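Local atomic coordinates of ankyrin repeat domain protein (Legionella pneumophila subsp. pneumophila, PDB entry 6MCA), a protein that acts as a bacterial effector, known as AnkH, and interacts with the LARP7 component of the host 7SK snRNP complex. Residues Y54-L59 with L92-D97; D102-L107 with D134-L139. All coordinates share one frame; numbering follows the deposited sequence.

Contact 1 and contact 2 come one after the other along the chain, the first closing at Asp97 before the second opens at Asp102, and their centres lie about 15 Å apart on the same side of the chain's centre. They are joined by helices 91-97 and 101-109, consecutive in sequence and both within the predicted ankyrin repeat 87-119. The two helices touch directly: Ala95 CB lies 3.6 Å from Met103 CG, and Leu92 CD1 is 3.7 Å from Thr104 CG2. Helix 91-97 faces back to residues 54-59 and helix 101-109 forward to residues 134-139, so the repeat packs against both earlier and later parts of the helical stack.

Contact 1 (Y54-L59 with L92-D97); sequences YGFTPL and LHWAVD
Phe56 directs the edge of its ring at the face of the Trp94 indole, and this single pair accounts for the contact, with 79 Å² buried over both sides. Traced outward, the Phe56 side chain leaves the backbone toward helix 91-97. Its CG is anti to the carbonyl carbon and beside the backbone N (chi1 -59°), which carries the ring across to the indole. CB and CG only span the gap; the touching begins farther out. CE1 comes closest, 3.4 Å from Trp94 CZ2, and the same Phe56 atom lies 3.8 Å from CH2 of Trp94. At the tip, Phe56 CZ is 4.0 Å from Trp94 CH2. The benzo portion of the indole is therefore what receives the phenylalanine. Centroids of the Phe56 ring and the six-membered ring of Trp94 stand 5.2 Å apart with planes at 83°, the geometry of an offset T-shaped (edge-to-face) stack.

Phe56 precedes Thr57-Pro58-Leu59, consistent with the Thr-Pro-Leu start of the first helix of an ankyrin repeat, and Thr57 OG1 supplies the N-cap by accepting from Ile60 N. The indole has further partners: NE1 of Trp94 donates to Asp85 OD2, Arg89 makes a cation-pi contact, and His236 adds another edge-to-face pair. No hydrogen bond crosses between the two segments. The attraction is thus dispersive, with a probable electrostatic share from the slightly positive C-H rim of Phe56 meeting the indole pi cloud, while Asp85 satisfies the one polar atom of the buried tryptophan side chain.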
ATOM      1  N   TYR A  54      -3.627  23.980  -6.982  1.00 45.01           N
ATOM      2  CA  TYR A  54      -3.057  22.641  -6.940  1.00 38.32           C
ATOM      3  C   TYR A  54      -3.838  21.693  -6.040  1.00 44.35           C
ATOM      4  O   TYR A  54      -3.449  20.529  -5.905  1.00 35.27           O
ATOM      5  CB  TYR A  54      -1.598  22.701  -6.479  1.00 35.88           C
ATOM      6  CG  TYR A  54      -0.726  23.615  -7.310  1.00 37.64           C
ATOM      7  CD1 TYR A  54      -0.273  23.226  -8.563  1.00 41.90           C
ATOM      8  CD2 TYR A  54      -0.355  24.868  -6.840  1.00 29.47           C
ATOM      9  CE1 TYR A  54       0.525  24.058  -9.327  1.00 29.95           C
ATOM     10  CE2 TYR A  54       0.442  25.708  -7.596  1.00 41.62           C
ATOM     11  CZ  TYR A  54       0.878  25.297  -8.838  1.00 44.05           C
ATOM     12  OH  TYR A  54       1.672  26.130  -9.592  1.00 36.48           O
ATOM     13  N   GLY A  55      -4.923  22.158  -5.427  1.00 35.40           N
ATOM     14  CA  GLY A  55      -5.713  21.330  -4.541  1.00 25.58           C
ATOM     15  C   GLY A  55      -5.282  21.338  -3.092  1.00 36.79           C
ATOM     16  O   GLY A  55      -5.768  20.507  -2.316  1.00 28.13           O
ATOM     17  N   PHE A  56      -4.396  22.249  -2.700  1.00 23.19           N
ATOM     18  CA  PHE A  56      -3.860  22.299  -1.350  1.00 26.46           C
ATOM     19  C   PHE A  56      -4.173  23.645  -0.708  1.00 35.32           C
ATOM     20  O   PHE A  56      -4.621  24.589  -1.362  1.00 32.82           O
ATOM     21  CB  PHE A  56      -2.344  22.057  -1.349  1.00 28.15           C
ATOM     22  CG  PHE A  56      -1.940  20.741  -1.945  1.00 31.44           C
ATOM     23  CD1 PHE A  56      -2.375  19.553  -1.387  1.00 33.16           C
ATOM     24  CD2 PHE A  56      -1.118  20.690  -3.059  1.00 33.49           C
ATOM     25  CE1 PHE A  56      -2.008  18.339  -1.930  1.00 35.45           C
ATOM     26  CE2 PHE A  56      -0.745  19.477  -3.606  1.00 29.78           C
ATOM     27  CZ  PHE A  56      -1.191  18.300  -3.040  1.00 33.52           C
ATOM     28  N   THR A  57      -3.937  23.718   0.595  1.00 29.60           N
ATOM     29  CA  THR A  57      -3.995  24.956   1.351  1.00 25.34           C
ATOM     30  C   THR A  57      -2.596  25.529   1.510  1.00 27.76           C
ATOM     31  O   THR A  57      -1.602  24.824   1.319  1.00 32.67           O
ATOM     32  CB  THR A  57      -4.617  24.712   2.732  1.00 27.76           C
ATOM     33  OG1 THR A  57      -3.722  23.930   3.531  1.00 28.23           O
ATOM     34  CG2 THR A  57      -5.945  23.983   2.602  1.00 27.60           C
ATOM     35  N   PRO A  58      -2.474  26.821   1.835  1.00 28.61           N
ATOM     36  CA  PRO A  58      -1.132  27.381   2.077  1.00 26.49           C
ATOM     37  C   PRO A  58      -0.335  26.622   3.129  1.00 30.83           C
ATOM     38  O   PRO A  58       0.877  26.432   2.966  1.00 27.23           O
ATOM     39  CB  PRO A  58      -1.436  28.821   2.515  1.00 26.13           C
ATOM     40  CG  PRO A  58      -2.726  29.144   1.849  1.00 19.36           C
ATOM     41  CD  PRO A  58      -3.516  27.866   1.822  1.00 27.40           C
ATOM     42  N   LEU A  59      -0.990  26.172   4.203  1.00 29.68           N
ATOM     43  CA  LEU A  59      -0.288  25.406   5.228  1.00 25.26           C
ATOM     44  C   LEU A  59       0.176  24.058   4.688  1.00 35.07           C
ATOM     45  O   LEU A  59       1.283  23.604   5.002  1.00 27.50           O
ATOM     46  CB  LEU A  59      -1.187  25.217   6.449  1.00 26.65           C
ATOM     47  CG  LEU A  59      -0.513  24.636   7.693  1.00 29.02           C
ATOM     48  CD1 LEU A  59       0.642  25.520   8.136  1.00 17.77           C
ATOM     49  CD2 LEU A  59      -1.522  24.458   8.816  1.00 24.18           C
ATOM     50  N   LEU A  92      -0.562  17.679   9.065  1.00 29.67           N
ATOM     51  CA  LEU A  92       0.255  16.747   9.831  1.00 32.80           C
ATOM     52  C   LEU A  92       0.588  15.505   9.014  1.00 29.70           C
ATOM     53  O   LEU A  92       1.705  14.986   9.095  1.00 26.01           O
ATOM     54  CB  LEU A  92      -0.458  16.363  11.127  1.00 29.07           C
ATOM     55  CG  LEU A  92       0.389  15.590  12.138  1.00 24.84           C
ATOM     56  CD1 LEU A  92       1.590  16.418  12.569  1.00 20.34           C
ATOM     57  CD2 LEU A  92      -0.448  15.190  13.339  1.00 35.00           C
ATOM     58  N   HIS A  93      -0.374  15.012   8.226  1.00 23.45           N
ATOM     59  CA  HIS A  93      -0.101  13.900   7.320  1.00 27.11           C
ATOM     60  C   HIS A  93       1.059  14.229   6.391  1.00 36.00           C
ATOM     61  O   HIS A  93       1.973  13.417   6.204  1.00 26.19           O
ATOM     62  CB  HIS A  93      -1.350  13.565   6.504  1.00 29.17           C
ATOM     63  CG  HIS A  93      -2.300  12.632   7.188  1.00 30.85           C
ATOM     64  ND1 HIS A  93      -3.387  13.076   7.909  1.00 36.00           N
ATOM     65  CD2 HIS A  93      -2.337  11.279   7.244  1.00 30.18           C
ATOM     66  CE1 HIS A  93      -4.049  12.037   8.387  1.00 42.50           C
ATOM     67  NE2 HIS A  93      -3.433  10.935   7.999  1.00 32.08           N
ATOM     68  N   TRP A  94       1.042  15.427   5.805  1.00 28.09           N
ATOM     69  CA  TRP A  94       2.084  15.808   4.857  1.00 25.92           C
ATOM     70  C   TRP A  94       3.429  15.978   5.548  1.00 22.86           C
ATOM     71  O   TRP A  94       4.467  15.587   5.000  1.00 30.98           O
ATOM     72  CB  TRP A  94       1.684  17.092   4.132  1.00 23.94           C
ATOM     73  CG  TRP A  94       0.522  16.902   3.215  1.00 30.44           C
ATOM     74  CD1 TRP A  94      -0.775  17.255   3.450  1.00 30.94           C
ATOM     75  CD2 TRP A  94       0.545  16.301   1.916  1.00 29.83           C
ATOM     76  NE1 TRP A  94      -1.560  16.917   2.374  1.00 26.46           N
ATOM     77  CE2 TRP A  94      -0.774  16.328   1.420  1.00 37.53           C
ATOM     78  CE3 TRP A  94       1.553  15.745   1.123  1.00 30.27           C
ATOM     79  CZ2 TRP A  94      -1.109  15.820   0.168  1.00 30.95           C
ATOM     80  CZ3 TRP A  94       1.218  15.242  -0.120  1.00 28.54           C
ATOM     81  CH2 TRP A  94      -0.102  15.282  -0.586  1.00 36.66           C
ATOM     82  N   ALA A  95       3.434  16.562   6.748  1.00 26.79           N
ATOM     83  CA  ALA A  95       4.688  16.725   7.476  1.00 22.76           C
ATOM     84  C   ALA A  95       5.276  15.378   7.872  1.00 32.71           C
ATOM     85  O   ALA A  95       6.496  15.178   7.806  1.00 23.96           O
ATOM     86  CB  ALA A  95       4.469  17.596   8.712  1.00 31.20           C
ATOM     87  N   VAL A  96       4.423  14.434   8.272  1.00 25.85           N
ATOM     88  CA  VAL A  96       4.905  13.142   8.747  1.00 35.18           C
ATOM     89  C   VAL A  96       5.380  12.283   7.582  1.00 43.50           C
ATOM     90  O   VAL A  96       6.419  11.617   7.669  1.00 30.74           O
ATOM     91  CB  VAL A  96       3.806  12.447   9.569  1.00 26.42           C
ATOM     92  CG1 VAL A  96       4.068  10.960   9.669  1.00 36.73           C
ATOM     93  CG2 VAL A  96       3.715  13.068  10.954  1.00 31.14           C
ATOM     94  N   ASP A  97       4.638  12.288   6.469  1.00 32.52           N
ATOM     95  CA  ASP A  97       5.077  11.553   5.288  1.00 29.99           C
ATOM     96  C   ASP A  97       6.410  12.066   4.756  1.00 25.75           C
ATOM     97  O   ASP A  97       7.126  11.317   4.082  1.00 32.16           O
ATOM     98  CB  ASP A  97       4.010  11.623   4.193  1.00 27.25           C
ATOM     99  CG  ASP A  97       2.688  11.015   4.627  1.00 56.59           C
ATOM    100  OD1 ASP A  97       2.621  10.464   5.747  1.00 51.29           O
ATOM    101  OD2 ASP A  97       1.712  11.090   3.850  1.00 64.16           O
TER

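Contact 2 (D102-L107 with D134-L139); sequences DMTKLL and DAIKQL
Thr104 places OG1 beside its backbone N (chi1 -58°), which puts CG2 anti to that N and presents both branches to Ile136 and Leu139. Ile136 answers with a roughly extended arm: CG1 is anti to the backbone N (chi1 -154°) and the chain runs on to CD1. The Ile136 and Thr104 side chains cross at about a right angle, and Ile136 CD1 stops 3.4 Å from Thr104 OG1. This is a van der Waals contact of a methyl group; the hydroxyl has its hydrogen bond with Asp100 O, just before helix 101-109.

Leu139 slides past Thr104 in the opposite direction and works through one branch, CD2. Leu139 CD2 lies 4.0 Å from Thr104 CG2. The same Leu139 CD2 is 3.8 Å from the backbone N of Lys105 and 3.9 Å from Lys105 CB, so the methyl sits against the helix surface where these two residues join. The segment axes approach to 10.6 Å and run parallel within 5°, matching the side-by-side stacking of successive outer helices in an ankyrin-repeat domain. In register, Thr104 CA and Ile136 CA are 7.9 Å apart, whereas Lys105 CA and Leu139 CA close to 7.3 Å.

Beyond CB, the extended Lys105 chain leads its ammonium away from helix 134-142 on the exposed border. Thr104 lies on the inner side instead, packed also on Ala95 and Val96 of helix 91-97. Leu101 and Leu108 of helix 101-109 also touch Leu139.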
ATOM      1  N   ASP A 102      10.775  18.865  12.610  1.00 25.91           N
ATOM      2  CA  ASP A 102      10.500  20.231  13.043  1.00 33.69           C
ATOM      3  C   ASP A 102       9.087  20.659  12.659  1.00 39.52           C
ATOM      4  O   ASP A 102       8.360  21.239  13.476  1.00 32.12           O
ATOM      5  CB  ASP A 102      11.536  21.185  12.447  1.00 39.68           C
ATOM      6  CG  ASP A 102      12.939  20.903  12.948  1.00 50.15           C
ATOM      7  OD1 ASP A 102      13.076  20.435  14.098  1.00 58.28           O
ATOM      8  OD2 ASP A 102      13.903  21.150  12.193  1.00 60.75           O
ATOM      9  N   MET A 103       8.679  20.378  11.419  1.00 29.78           N
ATOM     10  CA  MET A 103       7.332  20.736  10.985  1.00 28.63           C
ATOM     11  C   MET A 103       6.277  19.955  11.759  1.00 31.56           C
ATOM     12  O   MET A 103       5.237  20.509  12.136  1.00 35.18           O
ATOM     13  CB  MET A 103       7.185  20.500   9.482  1.00 23.11           C
ATOM     14  CG  MET A 103       5.836  20.917   8.915  1.00 28.51           C
ATOM     15  SD  MET A 103       5.673  22.700   8.713  1.00 34.66           S
ATOM     16  CE  MET A 103       6.965  23.021   7.514  1.00 32.52           C
ATOM     17  N   THR A 104       6.527  18.666  12.006  1.00 23.22           N
ATOM     18  CA  THR A 104       5.587  17.864  12.781  1.00 29.88           C
ATOM     19  C   THR A 104       5.439  18.408  14.196  1.00 32.10           C
ATOM     20  O   THR A 104       4.323  18.495  14.722  1.00 25.92           O
ATOM     21  CB  THR A 104       6.042  16.404  12.816  1.00 34.37           C
ATOM     22  OG1 THR A 104       6.157  15.903  11.478  1.00 28.29           O
ATOM     23  CG2 THR A 104       5.046  15.548  13.589  1.00 32.58           C
ATOM     24  N   LYS A 105       6.555  18.785  14.825  1.00 28.21           N
ATOM     25  CA  LYS A 105       6.498  19.341  16.171  1.00 36.06           C
ATOM     26  C   LYS A 105       5.766  20.677  16.186  1.00 35.25           C
ATOM     27  O   LYS A 105       4.966  20.942  17.092  1.00 33.28           O
ATOM     28  CB  LYS A 105       7.912  19.493  16.733  1.00 33.10           C
ATOM     29  CG  LYS A 105       7.966  19.821  18.217  1.00 43.05           C
ATOM     30  CD  LYS A 105       9.393  20.101  18.663  1.00 56.16           C
ATOM     31  CE  LYS A 105       9.454  20.467  20.137  1.00 63.13           C
ATOM     32  NZ  LYS A 105      10.820  20.901  20.541  1.00 71.94           N
ATOM     33  N   LEU A 106       6.022  21.527  15.189  1.00 31.94           N
ATOM     34  CA  LEU A 106       5.316  22.801  15.097  1.00 31.90           C
ATOM     35  C   LEU A 106       3.814  22.586  14.962  1.00 30.71           C
ATOM     36  O   LEU A 106       3.017  23.249  15.635  1.00 36.10           O
ATOM     37  CB  LEU A 106       5.849  23.615  13.918  1.00 31.43           C
ATOM     38  CG  LEU A 106       5.023  24.847  13.541  1.00 41.29           C
ATOM     39  CD1 LEU A 106       5.042  25.879  14.661  1.00 35.53           C
ATOM     40  CD2 LEU A 106       5.510  25.453  12.235  1.00 28.19           C
ATOM     41  N   LEU A 107       3.410  21.655  14.095  1.00 30.07           N
ATOM     42  CA  LEU A 107       1.987  21.400  13.896  1.00 31.98           C
ATOM     43  C   LEU A 107       1.345  20.831  15.157  1.00 30.88           C
ATOM     44  O   LEU A 107       0.256  21.262  15.554  1.00 33.03           O
ATOM     45  CB  LEU A 107       1.783  20.457  12.712  1.00 29.61           C
ATOM     46  CG  LEU A 107       2.142  21.034  11.342  1.00 32.85           C
ATOM     47  CD1 LEU A 107       2.000  19.979  10.259  1.00 26.33           C
ATOM     48  CD2 LEU A 107       1.281  22.248  11.029  1.00 28.01           C
ATOM     49  N   ASP A 134      11.426   5.905  13.870  1.00 35.59           N
ATOM     50  CA  ASP A 134      11.133   5.835  15.298  1.00 34.90           C
ATOM     51  C   ASP A 134      11.036   7.214  15.941  1.00 36.49           C
ATOM     52  O   ASP A 134      10.247   7.400  16.874  1.00 29.61           O
ATOM     53  CB  ASP A 134      12.198   4.997  16.007  1.00 45.56           C
ATOM     54  CG  ASP A 134      12.122   3.527  15.639  1.00 65.60           C
ATOM     55  OD1 ASP A 134      11.087   2.892  15.928  1.00 54.31           O
ATOM     56  OD2 ASP A 134      13.098   3.009  15.055  1.00 60.03           O
ATOM     57  N   ALA A 135      11.826   8.183  15.475  1.00 29.26           N
ATOM     58  CA  ALA A 135      11.807   9.509  16.088  1.00 27.88           C
ATOM     59  C   ALA A 135      10.449  10.179  15.913  1.00 42.21           C
ATOM     60  O   ALA A 135       9.863  10.688  16.878  1.00 36.96           O
ATOM     61  CB  ALA A 135      12.919  10.375  15.495  1.00 19.22           C
ATOM     62  N   ILE A 136       9.932  10.188  14.684  1.00 29.06           N
ATOM     63  CA  ILE A 136       8.638  10.816  14.440  1.00 31.59           C
ATOM     64  C   ILE A 136       7.519  10.005  15.086  1.00 27.72           C
ATOM     65  O   ILE A 136       6.518  10.573  15.544  1.00 31.38           O
ATOM     66  CB  ILE A 136       8.427  11.018  12.925  1.00 23.30           C
ATOM     67  CG1 ILE A 136       7.473  12.185  12.664  1.00 32.82           C
ATOM     68  CG2 ILE A 136       7.931   9.748  12.254  1.00 25.36           C
ATOM     69  CD1 ILE A 136       7.688  12.850  11.322  1.00 41.72           C
ATOM     70  N   LYS A 137       7.684   8.683  15.178  1.00 22.83           N
ATOM     71  CA  LYS A 137       6.703   7.865  15.885  1.00 26.04           C
ATOM     72  C   LYS A 137       6.639   8.238  17.359  1.00 30.49           C
ATOM     73  O   LYS A 137       5.550   8.346  17.931  1.00 23.27           O
ATOM     74  CB  LYS A 137       7.037   6.383  15.729  1.00 30.76           C
ATOM     75  CG  LYS A 137       6.634   5.781  14.396  1.00 32.39           C
ATOM     76  CD  LYS A 137       6.282   4.311  14.551  1.00 32.13           C
ATOM     77  CE  LYS A 137       7.436   3.518  15.143  1.00 33.74           C
ATOM     78  NZ  LYS A 137       8.648   3.577  14.285  1.00 54.54           N
ATOM     79  N   GLN A 138       7.796   8.443  17.992  1.00 24.99           N
ATOM     80  CA  GLN A 138       7.808   8.814  19.402  1.00 37.32           C
ATOM     81  C   GLN A 138       7.283  10.229  19.604  1.00 35.60           C
ATOM     82  O   GLN A 138       6.603  10.509  20.599  1.00 31.99           O
ATOM     83  CB  GLN A 138       9.220   8.674  19.968  1.00 31.90           C
ATOM     84  CG  GLN A 138       9.676   7.233  20.109  1.00 36.28           C
ATOM     85  CD  GLN A 138      11.157   7.114  20.394  1.00 46.87           C
ATOM     86  OE1 GLN A 138      11.880   8.111  20.412  1.00 55.14           O
ATOM     87  NE2 GLN A 138      11.619   5.889  20.616  1.00 44.53           N
ATOM     88  N   LEU A 139       7.587  11.134  18.670  1.00 35.27           N
ATOM     89  CA  LEU A 139       7.019  12.477  18.739  1.00 23.45           C
ATOM     90  C   LEU A 139       5.497  12.429  18.667  1.00 29.05           C
ATOM     91  O   LEU A 139       4.811  13.157  19.393  1.00 36.81           O
ATOM     92  CB  LEU A 139       7.585  13.348  17.616  1.00 35.66           C
ATOM     93  CG  LEU A 139       7.055  14.782  17.518  1.00 41.34           C
ATOM     94  CD1 LEU A 139       7.122  15.489  18.866  1.00 28.58           C
ATOM     95  CD2 LEU A 139       7.817  15.563  16.459  1.00 23.10           C
TER